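Local coordinates for putative DNA-binding protein (Ralstonia eutropha, PDB 3HWU) that is of unknown function but carries a Plants and Prokaryotes Conserved (PCC, DUF296) domain and may bind DNA, at residues 29-32 and 33-37. Sequence-based numbering, arbitrary orientation.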
ATOM      1  N   LEU A  29     -10.111  -2.353  14.272  1.00 10.03           N
ATOM      2  CA  LEU A  29      -8.871  -3.151  14.220  1.00  9.51           C
ATOM      3  C   LEU A  29      -8.390  -3.576  15.618  1.00 10.22           C
ATOM      4  O   LEU A  29      -7.924  -4.705  15.807  1.00 10.50           O
ATOM      5  CB  LEU A  29      -7.778  -2.373  13.492  1.00  9.94           C
ATOM      6  CG  LEU A  29      -7.947  -2.363  11.964  1.00  9.72           C
ATOM      7  CD1 LEU A  29      -7.098  -1.231  11.349  1.00 11.20           C
ATOM      8  CD2 LEU A  29      -7.593  -3.742  11.351  1.00 12.38           C
ATOM      9  N   GLU A  30      -8.502  -2.668  16.588  1.00  9.61           N
ATOM     10  CA  GLU A  30      -8.252  -3.035  17.979  1.00 10.84           C
ATOM     11  C   GLU A  30      -9.150  -4.170  18.421  1.00 10.52           C
ATOM     12  O   GLU A  30      -8.692  -5.120  19.083  1.00 11.08           O
ATOM     13  CB  GLU A  30      -8.467  -1.839  18.892  1.00 11.09           C
ATOM     14  CG  GLU A  30      -7.441  -0.714  18.700  1.00 13.14           C
ATOM     15  CD  GLU A  30      -7.792   0.632  19.361  1.00 15.74           C
ATOM     16  OE1 GLU A  30      -8.913   0.799  19.864  1.00 17.63           O
ATOM     17  OE2 GLU A  30      -6.908   1.525  19.311  1.00 21.23           O
ATOM     18  N   GLN A  31     -10.446  -4.076  18.095  1.00 10.22           N
ATOM     19  CA  GLN A  31     -11.359  -5.143  18.480  1.00 11.94           C
ATOM     20  C   GLN A  31     -11.044  -6.480  17.780  1.00 10.90           C
ATOM     21  O   GLN A  31     -11.191  -7.554  18.389  1.00 12.69           O
ATOM     22  CB  GLN A  31     -12.810  -4.709  18.209  1.00 13.32           C
ATOM     23  CG  GLN A  31     -13.814  -5.671  18.854  1.00 14.80           C
ATOM     24  CD  GLN A  31     -13.744  -5.624  20.351  1.00 18.99           C
ATOM     25  OE1 GLN A  31     -13.585  -4.542  20.945  1.00 21.33           O
ATOM     26  NE2 GLN A  31     -13.816  -6.795  20.989  1.00 20.79           N
ATOM     27  N   LEU A  32     -10.665  -6.446  16.500  1.00 10.82           N
ATOM     28  CA  LEU A  32     -10.249  -7.665  15.836  1.00 10.74           C
ATOM     29  C   LEU A  32      -9.035  -8.292  16.564  1.00 11.18           C
ATOM     30  O   LEU A  32      -8.959  -9.514  16.759  1.00 11.98           O
ATOM     31  CB  LEU A  32      -9.882  -7.357  14.377  1.00 10.94           C
ATOM     32  CG  LEU A  32      -9.429  -8.562  13.540  1.00 11.54           C
ATOM     33  CD1 LEU A  32     -10.549  -9.476  13.167  1.00 14.23           C
ATOM     34  CD2 LEU A  32      -8.716  -8.069  12.253  1.00 13.26           C
ATOM     35  N   ALA A  33      -8.086  -7.444  16.930  1.00 10.66           N
ATOM     36  CA  ALA A  33      -6.893  -7.927  17.650  1.00 11.05           C
ATOM     37  C   ALA A  33      -7.272  -8.646  18.949  1.00 12.40           C
ATOM     38  O   ALA A  33      -6.733  -9.718  19.281  1.00 12.15           O
ATOM     39  CB  ALA A  33      -5.902  -6.753  17.916  1.00 11.58           C
ATOM     40  N   ARG A  34      -8.201  -8.044  19.691  0.50 12.86           N
ATOM     41  CA  ARG A  34      -8.660  -8.642  20.929  0.50 14.83           C
ATOM     42  C   ARG A  34      -9.517  -9.897  20.713  0.50 14.69           C
ATOM     43  O   ARG A  34      -9.330 -10.877  21.450  0.50 15.59           O
ATOM     44  CB  ARG A  34      -9.415  -7.613  21.776  0.50 14.79           C
ATOM     45  CG  ARG A  34      -8.621  -6.512  22.427  0.50 16.89           C
ATOM     46  CD  ARG A  34      -9.516  -5.755  23.433  0.50 17.82           C
ATOM     47  NE  ARG A  34     -10.563  -5.027  22.727  0.50 19.05           N
ATOM     48  CZ  ARG A  34     -10.417  -3.794  22.269  0.50 20.71           C
ATOM     49  NH1 ARG A  34      -9.290  -3.134  22.508  0.50 23.08           N
ATOM     50  NH2 ARG A  34     -11.396  -3.206  21.596  0.50 18.96           N
ATOM     51  N   ASP A  35     -10.440  -9.902  19.738  1.00 14.46           N
ATOM     52  CA  ASP A  35     -11.351 -11.029  19.494  1.00 15.53           C
ATOM     53  C   ASP A  35     -10.655 -12.235  18.911  1.00 16.54           C
ATOM     54  O   ASP A  35     -10.995 -13.380  19.217  1.00 17.18           O
ATOM     55  CB  ASP A  35     -12.526 -10.678  18.560  1.00 16.81           C
ATOM     56  CG  ASP A  35     -13.555  -9.762  19.185  1.00 18.80           C
ATOM     57  OD1 ASP A  35     -13.446  -9.434  20.386  1.00 20.49           O
ATOM     58  OD2 ASP A  35     -14.482  -9.366  18.411  1.00 22.10           O
ATOM     59  N   GLU A  36      -9.662 -11.987  18.064  1.00 15.69           N
ATOM     60  CA  GLU A  36      -8.954 -13.057  17.397  1.00 15.41           C
ATOM     61  C   GLU A  36      -7.563 -13.270  18.032  1.00 13.10           C
ATOM     62  O   GLU A  36      -6.783 -14.091  17.511  1.00 16.76           O
ATOM     63  CB  GLU A  36      -8.824 -12.771  15.887  1.00 16.11           C
ATOM     64  CG  GLU A  36     -10.136 -12.864  15.125  1.00 18.22           C
ATOM     65  CD  GLU A  36     -10.717 -14.270  15.010  1.00 20.43           C
ATOM     66  OE1 GLU A  36      -9.937 -15.248  14.975  1.00 26.77           O
ATOM     67  OE2 GLU A  36     -11.963 -14.391  14.907  1.00 23.49           O
ATOM     68  N   HIS A  37      -7.244 -12.569  19.115  1.00 14.30           N
ATOM     69  CA  HIS A  37      -5.956 -12.745  19.831  1.00 14.99           C
ATOM     70  C   HIS A  37      -4.787 -12.680  18.849  1.00 13.86           C
ATOM     71  O   HIS A  37      -3.888 -13.508  18.856  1.00 14.31           O
ATOM     72  CB  HIS A  37      -5.970 -14.066  20.626  1.00 16.73           C
ATOM     73  CG  HIS A  37      -7.269 -14.304  21.333  1.00 19.01           C
ATOM     74  ND1 HIS A  37      -8.278 -15.106  20.822  1.00 20.54           N
ATOM     75  CD2 HIS A  37      -7.777 -13.712  22.433  1.00 21.24           C
ATOM     76  CE1 HIS A  37      -9.330 -15.034  21.616  1.00 22.48           C
ATOM     77  NE2 HIS A  37      -9.049 -14.197  22.607  1.00 22.22           N
TER
HETATM   78  O   HOH W   1     -11.099  -0.596  20.916  1.00 28.08           O
HETATM   79  O   HOH W   2     -13.356  -6.129  24.002  1.00 34.70           O
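Ala33, near the C-terminal end of helix 25-35, bonds through its N to Leu29 O, an i to i-4 bond that Arg34, Asp35 and Glu36 repeat to Glu30, Gln31 and Leu32. The methyl of Ala33 lies 3.4 Å (CB) from Glu30 O.

Arg34 doubles back along the helix. Its chain bends at chi3 (-68°), which lays the guanidinium over the preceding turn, one face above Glu30 O. In the conformer described here, of two deposited, Arg34 NH2 gives Gln31 OE1 a nearly straight hydrogen bond of 2.6 Å; the oxygen sits in the guanidinium plane, but the donor stands 48° out of the amide's carbonyl plane. In that same conformer NH2 also donates to a water that bridges to Glu30 OE1, so this acid and base meet through solvent, and a second water joins Arg34 NE to Gln31 NE2.

Asp35 takes the other end of the same amide: Gln31 NE2 donates to Asp35 OD1 at 2.7 Å, from above the carboxylate plane. Gln31 swings CG away from its own amide nitrogen (chi1 -168°) and then bends at chi2, which carries the amide between base and acid; having both ends engaged fixes its flip.

At Glu36, CG packs 3.9 Å from Leu32 CD1, while the carboxylate reaches away to Tyr8 OH. His37, with positive phi, ends the helical run.

Glu30 and Arg34 lean on Pro88 of strand 87-97, while Gln31 and Asp35 pack on Leu4 of the N-terminal loop; Ala33 rests on Ile81 and Trp83 of strand 72-84, and Leu29 on Ile90 of strand 87-97, packing the helix onto the large antiparallel sheet.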